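PDB 6XZ0: spectinomycin 9-adenylyltransferase from Enterococcus faecalis, which catalyses ATP-dependent adenylylation of spectinomycin at its 9-hydroxyl, releasing diphosphate and giving bacterial resistance to this antibiotic but not to streptomycin. Local coordinates for residues N44-F49 with L82-L87; P71-I76 with Y108-Q113; N127-I132 with M167-E172; N183-L188 with L243-L248. All coordinates share one frame; numbering follows the deposited sequence.

Interactions 1 and 2 lie in the nucleotidyltransferase domain, their centres 9 Å apart, and join directly: L87 O of interaction 1 lies 2.7 Å from Y108 N of interaction 2, a probable hydrogen bond. Interaction 4 belongs to the C-terminal helical domain, its centre 23 Å from that of interaction 1. Spectinomycin occupies the space between, touching E86 and Y84 (interaction 1), W111 (interaction 2) and N183 (interaction 4). Interaction 3 joins helix 129-139 to helix 159-173 near the same pocket, with the D129 side chain about 4 Å from the drug between nearest atoms. Interactions 3 and 4 have centres 15 Å apart, and helices 159-173 and 181-196 follow each other in the chain.

Interaction 1 of 4, residues N44-F49 with L82-L87; sequences NSDLDF and LRYIEL. With SCM (spectinomycin), chain B.
L47, between the two aspartates of the D-x-D signature of nucleotidyltransferases (D46 and D48), sits opposite I85 and bonds to the residues flanking it. L47 N donates to Y84 O (3.1 Å), E86 N returns a bond to L47 O (3.0 Å), and F49 N continues the ladder to E86 O (2.8 Å). The parallel strands, their short axes 15° apart, belong to a beta-alpha-beta unit whose helix is 59-69. L47, F49, I85 and L87 share a buried apolar face, L47 and F49 reaching I12 and I85 reaching V15 of helix 8-23. F49 CB lies 3.9 Å from L87 CD1. R83 crosses L47 at about a right angle, its CD 3.6 Å from L47 CG, while its guanidinium is bonded to K42 O. D48 and E86 point to the other face side by side, D48 OD1 4.5 Å from E86 OE1, and D46 just ahead adds a third carboxylate. D46 lies beside Y84 with its carboxylate at the ring edge, the two planes 83° apart. Spectinomycin methyl C2M lies over the centre of one Y84 ring face. E86 runs extended beyond CG and places OE1 3.0 Å from spectinomycin O11, which donates the hydrogen bond. Two aspartates at alternate positions and a third acid on the neighbouring strand characterise this superfamily's active site; in relatives such carboxylates hold magnesium.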
# COMPACT_ATOMS: atom_id res chain seq x y z
N ASN A 44 -7.99 8.37 -10.49
CA ASN A 44 -8.38 7.09 -9.90
C ASN A 44 -7.43 6.62 -8.80
O ASN A 44 -7.81 5.76 -8.00
CB ASN A 44 -8.47 6.03 -11.00
CG ASN A 44 -8.86 4.67 -10.47
OD1 ASN A 44 -10.04 4.34 -10.38
ND2 ASN A 44 -7.87 3.86 -10.13
N SER A 45 -6.23 7.18 -8.73
CA SER A 45 -5.20 6.66 -7.84
C SER A 45 -5.53 6.92 -6.37
O SER A 45 -6.39 7.72 -6.02
CB SER A 45 -3.83 7.26 -8.18
OG SER A 45 -3.13 6.45 -9.10
N ASP A 46 -4.80 6.21 -5.51
CA ASP A 46 -4.97 6.27 -4.07
C ASP A 46 -3.85 7.08 -3.43
O ASP A 46 -2.76 7.23 -3.99
CB ASP A 46 -5.00 4.86 -3.47
CG ASP A 46 -6.18 4.04 -3.96
OD1 ASP A 46 -7.10 4.63 -4.56
OD2 ASP A 46 -6.18 2.81 -3.75
N LEU A 47 -4.14 7.60 -2.23
CA LEU A 47 -3.23 8.49 -1.52
C LEU A 47 -2.49 7.68 -0.45
O LEU A 47 -3.02 7.42 0.63
CB LEU A 47 -4.00 9.64 -0.89
CG LEU A 47 -4.53 10.67 -1.89
CD1 LEU A 47 -5.38 11.71 -1.19
CD2 LEU A 47 -3.38 11.32 -2.64
N ASP A 48 -1.25 7.31 -0.75
CA ASP A 48 -0.42 6.51 0.15
C ASP A 48 0.54 7.44 0.88
O ASP A 48 1.50 7.94 0.29
CB ASP A 48 0.33 5.43 -0.61
CG ASP A 48 -0.54 4.72 -1.63
OD1 ASP A 48 -1.66 4.29 -1.27
OD2 ASP A 48 -0.11 4.59 -2.80
N PHE A 49 0.29 7.66 2.17
CA PHE A 49 1.15 8.49 3.00
C PHE A 49 2.12 7.62 3.80
O PHE A 49 1.80 6.49 4.18
CB PHE A 49 0.33 9.35 3.97
CG PHE A 49 -0.51 10.39 3.30
CD1 PHE A 49 -1.85 10.16 3.04
CD2 PHE A 49 0.04 11.61 2.93
CE1 PHE A 49 -2.62 11.13 2.42
CE2 PHE A 49 -0.73 12.58 2.32
CZ PHE A 49 -2.06 12.34 2.07
N LEU A 82 -13.90 11.14 -3.88
CA LEU A 82 -12.96 10.84 -2.81
C LEU A 82 -12.16 9.59 -3.16
O LEU A 82 -12.67 8.66 -3.79
CB LEU A 82 -13.70 10.63 -1.48
CG LEU A 82 -14.38 11.83 -0.82
CD1 LEU A 82 -15.69 11.40 -0.18
CD2 LEU A 82 -13.46 12.47 0.21
N ARG A 83 -10.89 9.57 -2.75
CA ARG A 83 -10.02 8.43 -2.96
C ARG A 83 -9.54 7.89 -1.62
O ARG A 83 -9.50 8.62 -0.62
CB ARG A 83 -8.82 8.79 -3.84
CG ARG A 83 -8.01 9.97 -3.35
CD ARG A 83 -7.03 10.44 -4.42
NE ARG A 83 -7.69 11.17 -5.49
CZ ARG A 83 -7.22 11.27 -6.73
NH1 ARG A 83 -6.08 10.68 -7.06
NH2 ARG A 83 -7.89 11.97 -7.64
N TYR A 84 -9.20 6.61 -1.60
CA TYR A 84 -8.76 5.96 -0.37
C TYR A 84 -7.52 6.65 0.18
O TYR A 84 -6.66 7.14 -0.56
CB TYR A 84 -8.46 4.48 -0.61
CG TYR A 84 -9.64 3.67 -1.08
CD1 TYR A 84 -10.80 3.58 -0.32
CD2 TYR A 84 -9.59 2.97 -2.28
CE1 TYR A 84 -11.88 2.83 -0.75
CE2 TYR A 84 -10.66 2.22 -2.72
CZ TYR A 84 -11.80 2.15 -1.95
OH TYR A 84 -12.86 1.40 -2.40
N ILE A 85 -7.43 6.67 1.51
CA ILE A 85 -6.26 7.20 2.21
C ILE A 85 -5.63 6.05 2.98
O ILE A 85 -6.27 5.45 3.86
CB ILE A 85 -6.63 8.37 3.13
CG1 ILE A 85 -6.84 9.63 2.30
CG2 ILE A 85 -5.54 8.59 4.18
CD1 ILE A 85 -7.18 10.85 3.12
N GLU A 86 -4.38 5.74 2.65
CA GLU A 86 -3.61 4.67 3.27
C GLU A 86 -2.35 5.29 3.86
O GLU A 86 -1.46 5.72 3.12
CB GLU A 86 -3.27 3.59 2.25
CG GLU A 86 -3.19 2.18 2.81
CD GLU A 86 -3.00 1.14 1.72
OE1 GLU A 86 -3.88 1.04 0.83
OE2 GLU A 86 -1.98 0.43 1.74
N LEU A 87 -2.28 5.34 5.19
CA LEU A 87 -1.16 5.96 5.89
C LEU A 87 -0.55 4.95 6.85
O LEU A 87 -1.27 4.32 7.64
CB LEU A 87 -1.60 7.23 6.64
CG LEU A 87 -0.61 7.99 7.52
CD1 LEU A 87 -1.04 9.45 7.62
CD2 LEU A 87 -0.50 7.42 8.93
O1 SCM B . -7.32 -1.27 -0.56
C2 SCM B . -8.69 -0.84 -0.60
C2M SCM B . -8.80 0.37 0.30
C3 SCM B . -9.58 -1.99 -0.17
C4 SCM B . -9.29 -3.21 -1.01
O4 SCM B . -10.18 -3.87 -1.51
C5 SCM B . -7.79 -3.54 -1.18
O5 SCM B . -7.62 -4.43 -2.24
C6 SCM B . -7.01 -2.26 -1.51
O1B SCM B . -7.38 -4.16 0.02
O2B SCM B . -5.63 -2.49 -1.39
C7 SCM B . -5.95 -4.32 0.12
C8 SCM B . -5.62 -4.88 1.50
N8 SCM B . -6.13 -6.24 1.67
C8M SCM B . -7.41 -6.32 2.36
C9 SCM B . -4.11 -4.91 1.72
O9 SCM B . -3.53 -5.87 0.85
C10 SCM B . -3.48 -3.53 1.49
N10 SCM B . -2.04 -3.61 1.79
C1M SCM B . -1.21 -3.89 0.62
C11 SCM B . -3.79 -3.02 0.08
O11 SCM B . -3.25 -1.71 -0.09
C12 SCM B . -5.30 -2.96 -0.07

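Interaction 2 of 4, residues P71-I76 with Y108-Q113; sequences PISKKI and YGEWLQ. With SCM (spectinomycin), chain B.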
# COMPACT_ATOMS: atom_id res chain seq x y z
N PRO A 71 -13.39 10.62 8.54
CA PRO A 71 -14.25 11.30 7.56
C PRO A 71 -13.48 11.87 6.38
O PRO A 71 -14.09 12.22 5.37
CB PRO A 71 -14.90 12.42 8.38
CG PRO A 71 -13.87 12.76 9.39
CD PRO A 71 -13.17 11.47 9.73
N ILE A 72 -12.15 11.96 6.49
CA ILE A 72 -11.34 12.55 5.43
C ILE A 72 -11.24 11.61 4.22
O ILE A 72 -11.00 12.07 3.10
CB ILE A 72 -9.94 12.89 5.98
CG1 ILE A 72 -10.03 13.74 7.25
CG2 ILE A 72 -9.11 13.62 4.94
CD1 ILE A 72 -11.08 14.83 7.24
N SER A 73 -11.45 10.32 4.43
CA SER A 73 -11.11 9.29 3.45
C SER A 73 -12.36 8.77 2.74
O SER A 73 -13.50 9.04 3.14
CB SER A 73 -10.35 8.15 4.12
OG SER A 73 -10.22 7.04 3.25
N LYS A 74 -12.12 8.00 1.68
CA LYS A 74 -13.19 7.41 0.88
C LYS A 74 -13.51 6.01 1.40
O LYS A 74 -12.60 5.19 1.60
CB LYS A 74 -12.79 7.33 -0.59
CG LYS A 74 -13.71 6.44 -1.42
CD LYS A 74 -12.96 5.73 -2.54
CE LYS A 74 -13.92 4.89 -3.39
NZ LYS A 74 -13.27 4.37 -4.62
N LYS A 75 -14.79 5.73 1.59
CA LYS A 75 -15.22 4.40 1.97
C LYS A 75 -15.33 3.51 0.74
O LYS A 75 -15.52 3.99 -0.39
CB LYS A 75 -16.55 4.46 2.72
CG LYS A 75 -16.56 5.46 3.87
CD LYS A 75 -15.33 5.31 4.75
CE LYS A 75 -15.37 6.25 5.95
NZ LYS A 75 -14.16 6.11 6.80
N ILE A 76 -15.22 2.20 0.96
CA ILE A 76 -15.07 1.26 -0.15
C ILE A 76 -16.27 1.31 -1.10
O ILE A 76 -16.12 1.14 -2.31
CB ILE A 76 -14.84 -0.17 0.39
CG1 ILE A 76 -13.82 -0.14 1.52
CG2 ILE A 76 -14.39 -1.09 -0.73
CD1 ILE A 76 -13.65 -1.47 2.22
N TYR A 108 -3.38 3.13 8.93
CA TYR A 108 -4.76 3.40 8.54
C TYR A 108 -5.04 2.76 7.20
O TYR A 108 -4.21 2.82 6.28
CB TYR A 108 -5.06 4.90 8.47
CG TYR A 108 -6.53 5.20 8.20
CD1 TYR A 108 -7.43 5.33 9.25
CD2 TYR A 108 -7.01 5.32 6.90
CE1 TYR A 108 -8.77 5.59 9.01
CE2 TYR A 108 -8.35 5.57 6.66
CZ TYR A 108 -9.22 5.71 7.71
OH TYR A 108 -10.55 5.96 7.47
N GLY A 109 -6.20 2.13 7.09
CA GLY A 109 -6.65 1.52 5.85
C GLY A 109 -8.14 1.26 5.91
O GLY A 109 -8.65 0.87 6.97
N GLU A 110 -8.85 1.49 4.81
CA GLU A 110 -10.30 1.37 4.85
C GLU A 110 -10.77 -0.08 4.81
O GLU A 110 -11.93 -0.34 5.14
CB GLU A 110 -10.92 2.17 3.70
CG GLU A 110 -12.15 2.95 4.13
CD GLU A 110 -11.79 4.27 4.79
OE1 GLU A 110 -11.50 5.23 4.06
OE2 GLU A 110 -11.79 4.33 6.04
N TRP A 111 -9.90 -1.02 4.44
CA TRP A 111 -10.24 -2.42 4.63
C TRP A 111 -10.26 -2.81 6.10
O TRP A 111 -10.79 -3.88 6.44
CB TRP A 111 -9.25 -3.32 3.87
CG TRP A 111 -7.89 -3.40 4.49
CD1 TRP A 111 -7.44 -4.36 5.36
CD2 TRP A 111 -6.79 -2.51 4.28
NE1 TRP A 111 -6.13 -4.11 5.70
CE2 TRP A 111 -5.71 -2.98 5.06
CE3 TRP A 111 -6.62 -1.35 3.52
CZ2 TRP A 111 -4.48 -2.33 5.09
CZ3 TRP A 111 -5.39 -0.71 3.55
CH2 TRP A 111 -4.34 -1.20 4.33
N LEU A 112 -9.72 -1.97 6.98
CA LEU A 112 -9.71 -2.20 8.41
C LEU A 112 -10.79 -1.41 9.14
O LEU A 112 -10.76 -1.31 10.37
CB LEU A 112 -8.34 -1.85 8.99
CG LEU A 112 -7.20 -2.74 8.50
CD1 LEU A 112 -5.86 -2.25 9.03
CD2 LEU A 112 -7.46 -4.17 8.92
N GLN A 113 -11.76 -0.85 8.40
CA GLN A 113 -12.74 0.03 9.02
C GLN A 113 -13.75 -0.75 9.86
O GLN A 113 -14.16 -0.30 10.93
CB GLN A 113 -13.46 0.86 7.95
CG GLN A 113 -14.22 2.04 8.51
CD GLN A 113 -13.31 3.03 9.20
OE1 GLN A 113 -13.32 3.15 10.43
NE2 GLN A 113 -12.51 3.75 8.42
O1 SCM B . -7.32 -1.27 -0.56
C2 SCM B . -8.69 -0.84 -0.60
C2M SCM B . -8.80 0.37 0.30
C3 SCM B . -9.58 -1.99 -0.17
C4 SCM B . -9.29 -3.21 -1.01
O4 SCM B . -10.18 -3.87 -1.51
C5 SCM B . -7.79 -3.54 -1.18
O5 SCM B . -7.62 -4.43 -2.24
C6 SCM B . -7.01 -2.26 -1.51
O1B SCM B . -7.38 -4.16 0.02
O2B SCM B . -5.63 -2.49 -1.39
C7 SCM B . -5.95 -4.32 0.12
C8 SCM B . -5.62 -4.88 1.50
N8 SCM B . -6.13 -6.24 1.67
C8M SCM B . -7.41 -6.32 2.36
C9 SCM B . -4.11 -4.91 1.72
O9 SCM B . -3.53 -5.87 0.85
C10 SCM B . -3.48 -3.53 1.49
N10 SCM B . -2.04 -3.61 1.79
C1M SCM B . -1.21 -3.89 0.62
C11 SCM B . -3.79 -3.02 0.08
O11 SCM B . -3.25 -1.71 -0.09
C12 SCM B . -5.30 -2.96 -0.07
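The E110 carboxylate takes S73 on one oxygen and K75 on the other: S73 OG donates to OE1, and K75 NZ makes a salt bridge with E110 OE2 (3.1 Å). The modelled S73 bond is very short and its exact length is doubtful at this resolution. The contact ties two loops of the nucleotidyltransferase domain, one leading from helix 59-69 to strand 85-91, the other carrying the 3-10 turn 110-111 between strand 103-108 and helix 113-118. K75 comes to OE2 from above the carboxylate plane, its chain bent at its second torsion (chi2 -48°) and crossing that of E110 at about a right angle; R70 O is a second acceptor for its ammonium. Q113 NE2 also donates to E110 OE2, meeting it nearly along the carboxylate C-O axis (2.6 Å). A further bond to this oxygen, from Y108 OH, is modelled very short and is doubtful. Farther out, I76 CD1 packs 3.6 Å from E110 O, and S73 CB lies 4.0 Å from Y108 OH. W111 follows E110 in the turn and leaves the backbone on the side away from the 71-76 loop, CG standing between its backbone N and carbonyl carbon (chi1 73°). One face of the indole rests on L112 CG and G109 C; the opposite face covers spectinomycin, whose methyl C8M lies 3.6 Å from W111 CD1.

Interaction 3 of 4, residues N127-I132 with M167-E172; sequences NSDLTI and MDSSEE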
# COMPACT_ATOMS: atom_id res chain seq x y z
N ASN A 127 5.30 -6.13 9.75
CA ASN A 127 4.68 -6.22 8.43
C ASN A 127 5.77 -6.39 7.38
O ASN A 127 6.66 -5.53 7.26
CB ASN A 127 3.84 -4.97 8.14
CG ASN A 127 3.06 -5.07 6.84
OD1 ASN A 127 3.05 -6.12 6.19
ND2 ASN A 127 2.39 -3.99 6.47
N SER A 128 5.71 -7.49 6.63
CA SER A 128 6.69 -7.73 5.58
C SER A 128 6.38 -6.96 4.31
O SER A 128 7.28 -6.69 3.51
CB SER A 128 6.77 -9.23 5.26
OG SER A 128 7.09 -9.44 3.90
N ASP A 129 5.11 -6.59 4.11
CA ASP A 129 4.76 -5.72 2.99
C ASP A 129 5.46 -4.37 3.10
O ASP A 129 5.77 -3.75 2.07
CB ASP A 129 3.25 -5.51 2.93
CG ASP A 129 2.54 -6.57 2.10
OD1 ASP A 129 3.21 -7.20 1.25
OD2 ASP A 129 1.32 -6.76 2.28
N LEU A 130 5.74 -3.92 4.32
CA LEU A 130 6.37 -2.62 4.54
C LEU A 130 7.75 -2.54 3.89
O LEU A 130 8.21 -1.44 3.56
CB LEU A 130 6.47 -2.35 6.04
CG LEU A 130 7.15 -1.08 6.56
CD1 LEU A 130 6.46 0.17 6.04
CD2 LEU A 130 7.19 -1.08 8.08
N THR A 131 8.42 -3.68 3.70
CA THR A 131 9.76 -3.66 3.14
C THR A 131 9.77 -3.13 1.71
O THR A 131 10.61 -2.30 1.35
CB THR A 131 10.38 -5.06 3.19
OG1 THR A 131 10.62 -5.42 4.55
CG2 THR A 131 11.69 -5.10 2.43
N ILE A 132 8.83 -3.61 0.88
CA ILE A 132 8.76 -3.11 -0.49
C ILE A 132 8.23 -1.68 -0.52
O ILE A 132 8.56 -0.90 -1.42
CB ILE A 132 7.91 -4.04 -1.37
CG1 ILE A 132 8.22 -5.51 -1.05
CG2 ILE A 132 8.14 -3.76 -2.84
CD1 ILE A 132 7.04 -6.44 -1.22
N MET A 167 8.25 -12.48 -2.01
CA MET A 167 7.75 -13.85 -1.98
C MET A 167 7.12 -14.21 -0.64
O MET A 167 6.20 -15.04 -0.61
CB MET A 167 8.87 -14.82 -2.32
CG MET A 167 9.47 -14.60 -3.70
SD MET A 167 9.93 -16.13 -4.54
CE MET A 167 8.35 -16.98 -4.57
N ASP A 168 7.59 -13.64 0.46
CA ASP A 168 6.92 -13.86 1.74
C ASP A 168 5.48 -13.38 1.68
O ASP A 168 4.57 -14.08 2.13
CB ASP A 168 7.68 -13.16 2.87
CG ASP A 168 8.91 -13.92 3.30
OD1 ASP A 168 9.04 -15.11 2.94
OD2 ASP A 168 9.76 -13.33 4.01
N SER A 169 5.26 -12.20 1.11
CA SER A 169 3.90 -11.73 0.88
C SER A 169 3.21 -12.47 -0.26
O SER A 169 1.99 -12.38 -0.39
CB SER A 169 3.91 -10.23 0.58
OG SER A 169 5.08 -9.86 -0.13
N SER A 170 3.96 -13.20 -1.09
CA SER A 170 3.35 -13.94 -2.19
C SER A 170 2.52 -15.10 -1.67
O SER A 170 1.34 -15.24 -2.02
CB SER A 170 4.44 -14.43 -3.15
OG SER A 170 4.03 -15.63 -3.79
N GLU A 171 3.11 -15.97 -0.86
CA GLU A 171 2.40 -17.13 -0.34
C GLU A 171 1.55 -16.81 0.88
O GLU A 171 0.76 -17.66 1.31
CB GLU A 171 3.40 -18.25 -0.03
CG GLU A 171 3.82 -19.01 -1.28
CD GLU A 171 4.39 -20.38 -1.00
OE1 GLU A 171 4.34 -21.24 -1.91
OE2 GLU A 171 4.91 -20.60 0.11
N GLU A 172 1.68 -15.61 1.45
CA GLU A 172 0.63 -15.06 2.30
C GLU A 172 -0.60 -14.70 1.48
O GLU A 172 -1.72 -14.67 2.02
CB GLU A 172 1.12 -13.82 3.03
CG GLU A 172 2.17 -14.06 4.07
CD GLU A 172 1.67 -14.83 5.29
OE1 GLU A 172 2.49 -15.43 6.01
OE2 GLU A 172 0.45 -14.82 5.53
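D129 and S169 bring the two segments together, with D129 OD1 3.2 Å from S169 CB. Here the aspartate carboxylate lies against a methylene, while S169 OG sits 3.5 Å from the same D129 OD1. The serine hydroxyl is engaged within its own helix, where it bonds to the carbonyls of A165 and I166, one turn and less back along the chain. I132 CD1 approaches S169 OG at 4.1 Å, so the serine fits between the aspartate and the isoleucine of a single helical turn. Beside this pair S128 OG lies 3.9 Å from D168 CB. These are van der Waals contacts with no polar bond from one segment to the other, and they bury a modest 151 Å² at the surface. The contact joins the first turn of helix 129-139, which follows the edge strand 125-126 of the sheet, to helix 159-173, which belongs to the C-terminal aminoglycoside adenylyltransferase domain. I132 extends the interface along that helix onto V162, A165 and I166. H100 adds a loop to it, touching T131 and D168 and making a weak hydrogen bond with S128 OG. The start of the helix is positioned by N127, whose OD1 accepts from D129 N in a capping bond of 3.0 Å, with the donor above the amide carbonyl plane. The N127 amide is held in turn by a bond from ND2 to Q104 OE1. The D129 side chain also comes to about 4 Å, between nearest atoms, from bound spectinomycin.

Interaction 4 of 4, residues N183-L188 with L243-L248; sequences NSILTL and LTINYL. With SCM (spectinomycin), chain B.
I245 sends its CD1 into the hollow between I185 and L188, one turn apart on helix 181-196. That methyl lies 3.8 Å from I185 CG1 and 3.9 Å from L188 CD1, and the S184 carbonyl forms another part of the wall at 4.2 Å from I245 CD1 to S184 O. The isoleucine chain is bent at its second torsion (chi2 -57°), which swings its end toward the partner helix although its CB starts off to the flank; it crosses both I185 and L188 at about a right angle. One turn on, L248 CD1 lies over I185, against its branch methyl CG2 and 3.9 Å from I185 O, while L188 CD1 returns against L248 CB at 4.0 Å. Bumps therefore alternate along the seam: I245 is set between I185 and L188, and L188 between I245 and L248. The helices run nearly parallel, 20° apart, with short axes 10.0 Å from each other, so the side chains fill the space between them, L248 CD1 reaching the I185 carbonyl. Both belong to the C-terminal helical domain. I222 of helix 216-228 and W236 flank I185, and L173 of helix 159-173 covers L188. N183 starts the segment on another side of its helix, where its CB lies 3.3 Å from spectinomycin O5. With only hydrocarbon groups and backbone carbonyls meeting, the seam depends on complementary shape and exclusion of water, while the drug is met on another flank of the helix, through N183 CB.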
# COMPACT_ATOMS: atom_id res chain seq x y z
N ASN A 183 -7.67 -7.14 -6.86
CA ASN A 183 -6.43 -6.47 -6.46
C ASN A 183 -5.27 -7.46 -6.34
O ASN A 183 -4.13 -7.12 -6.68
CB ASN A 183 -6.63 -5.74 -5.14
CG ASN A 183 -5.41 -4.94 -4.73
OD1 ASN A 183 -4.76 -5.25 -3.74
ND2 ASN A 183 -5.09 -3.92 -5.51
N SER A 184 -5.54 -8.67 -5.86
CA SER A 184 -4.46 -9.63 -5.63
C SER A 184 -3.92 -10.21 -6.93
O SER A 184 -2.75 -10.60 -6.99
CB SER A 184 -4.95 -10.75 -4.71
OG SER A 184 -6.32 -11.04 -4.92
N ILE A 185 -4.75 -10.28 -7.97
CA ILE A 185 -4.25 -10.68 -9.29
C ILE A 185 -3.20 -9.70 -9.78
O ILE A 185 -2.09 -10.09 -10.15
CB ILE A 185 -5.41 -10.79 -10.29
CG1 ILE A 185 -6.34 -11.96 -9.94
CG2 ILE A 185 -4.88 -10.95 -11.70
CD1 ILE A 185 -7.55 -12.04 -10.86
N LEU A 186 -3.53 -8.41 -9.76
CA LEU A 186 -2.63 -7.40 -10.31
C LEU A 186 -1.40 -7.21 -9.43
O LEU A 186 -0.33 -6.84 -9.94
CB LEU A 186 -3.38 -6.08 -10.47
CG LEU A 186 -4.74 -6.14 -11.17
CD1 LEU A 186 -5.23 -4.75 -11.50
CD2 LEU A 186 -4.66 -6.99 -12.44
N THR A 187 -1.52 -7.43 -8.12
CA THR A 187 -0.38 -7.27 -7.23
C THR A 187 0.71 -8.30 -7.53
O THR A 187 1.90 -7.96 -7.54
CB THR A 187 -0.83 -7.37 -5.77
OG1 THR A 187 -1.76 -6.33 -5.48
CG2 THR A 187 0.37 -7.25 -4.84
N LEU A 188 0.32 -9.55 -7.79
CA LEU A 188 1.30 -10.59 -8.06
C LEU A 188 2.10 -10.29 -9.32
O LEU A 188 3.32 -10.50 -9.36
CB LEU A 188 0.61 -11.95 -8.18
CG LEU A 188 0.18 -12.61 -6.88
CD1 LEU A 188 -0.54 -13.92 -7.15
CD2 LEU A 188 1.39 -12.84 -5.98
N LEU A 243 -6.98 -20.73 -10.49
CA LEU A 243 -6.04 -21.19 -11.51
C LEU A 243 -5.01 -20.10 -11.83
O LEU A 243 -3.81 -20.36 -11.88
CB LEU A 243 -6.79 -21.60 -12.77
CG LEU A 243 -7.32 -23.04 -12.89
CD1 LEU A 243 -7.85 -23.57 -11.57
CD2 LEU A 243 -8.39 -23.11 -13.97
N THR A 244 -5.48 -18.87 -12.04
CA THR A 244 -4.58 -17.78 -12.39
C THR A 244 -3.69 -17.40 -11.21
O THR A 244 -2.50 -17.12 -11.40
CB THR A 244 -5.38 -16.57 -12.88
OG1 THR A 244 -6.14 -16.94 -14.04
CG2 THR A 244 -4.45 -15.42 -13.23
N ILE A 245 -4.24 -17.39 -10.00
CA ILE A 245 -3.44 -17.08 -8.82
C ILE A 245 -2.36 -18.14 -8.62
O ILE A 245 -1.21 -17.83 -8.31
CB ILE A 245 -4.34 -16.95 -7.57
CG1 ILE A 245 -5.16 -15.66 -7.65
CG2 ILE A 245 -3.50 -16.96 -6.30
CD1 ILE A 245 -4.33 -14.41 -7.80
N ASN A 246 -2.72 -19.42 -8.81
CA ASN A 246 -1.72 -20.48 -8.77
C ASN A 246 -0.67 -20.28 -9.85
O ASN A 246 0.52 -20.53 -9.62
CB ASN A 246 -2.39 -21.84 -8.93
CG ASN A 246 -3.11 -22.30 -7.68
OD1 ASN A 246 -2.84 -21.81 -6.58
ND2 ASN A 246 -4.01 -23.26 -7.83
N TYR A 247 -1.08 -19.83 -11.03
CA TYR A 247 -0.14 -19.64 -12.13
C TYR A 247 0.85 -18.53 -11.83
O TYR A 247 2.07 -18.71 -11.98
CB TYR A 247 -0.90 -19.34 -13.42
CG TYR A 247 -0.02 -18.83 -14.54
CD1 TYR A 247 0.72 -19.70 -15.32
CD2 TYR A 247 0.07 -17.47 -14.80
CE1 TYR A 247 1.52 -19.24 -16.34
CE2 TYR A 247 0.88 -16.99 -15.81
CZ TYR A 247 1.60 -17.88 -16.58
OH TYR A 247 2.41 -17.41 -17.59
N LEU A 248 0.35 -17.36 -11.41
CA LEU A 248 1.24 -16.24 -11.13
C LEU A 248 2.17 -16.55 -9.96
O LEU A 248 3.32 -16.11 -9.94
CB LEU A 248 0.43 -14.98 -10.85
CG LEU A 248 -0.51 -14.52 -11.98
CD1 LEU A 248 -1.68 -13.73 -11.41
CD2 LEU A 248 0.26 -13.70 -13.01
O1 SCM B . -7.32 -1.27 -0.56
C2 SCM B . -8.69 -0.84 -0.60
C2M SCM B . -8.80 0.37 0.30
C3 SCM B . -9.58 -1.99 -0.17
C4 SCM B . -9.29 -3.21 -1.01
O4 SCM B . -10.18 -3.87 -1.51
C5 SCM B . -7.79 -3.54 -1.18
O5 SCM B . -7.62 -4.43 -2.24
C6 SCM B . -7.01 -2.26 -1.51
O1B SCM B . -7.38 -4.16 0.02
O2B SCM B . -5.63 -2.49 -1.39
C7 SCM B . -5.95 -4.32 0.12
C8 SCM B . -5.62 -4.88 1.50
N8 SCM B . -6.13 -6.24 1.67
C8M SCM B . -7.41 -6.32 2.36
C9 SCM B . -4.11 -4.91 1.72
O9 SCM B . -3.53 -5.87 0.85
C10 SCM B . -3.48 -3.53 1.49
N10 SCM B . -2.04 -3.61 1.79
C1M SCM B . -1.21 -3.89 0.62
C11 SCM B . -3.79 -3.02 0.08
O11 SCM B . -3.25 -1.71 -0.09
C12 SCM B . -5.30 -2.96 -0.07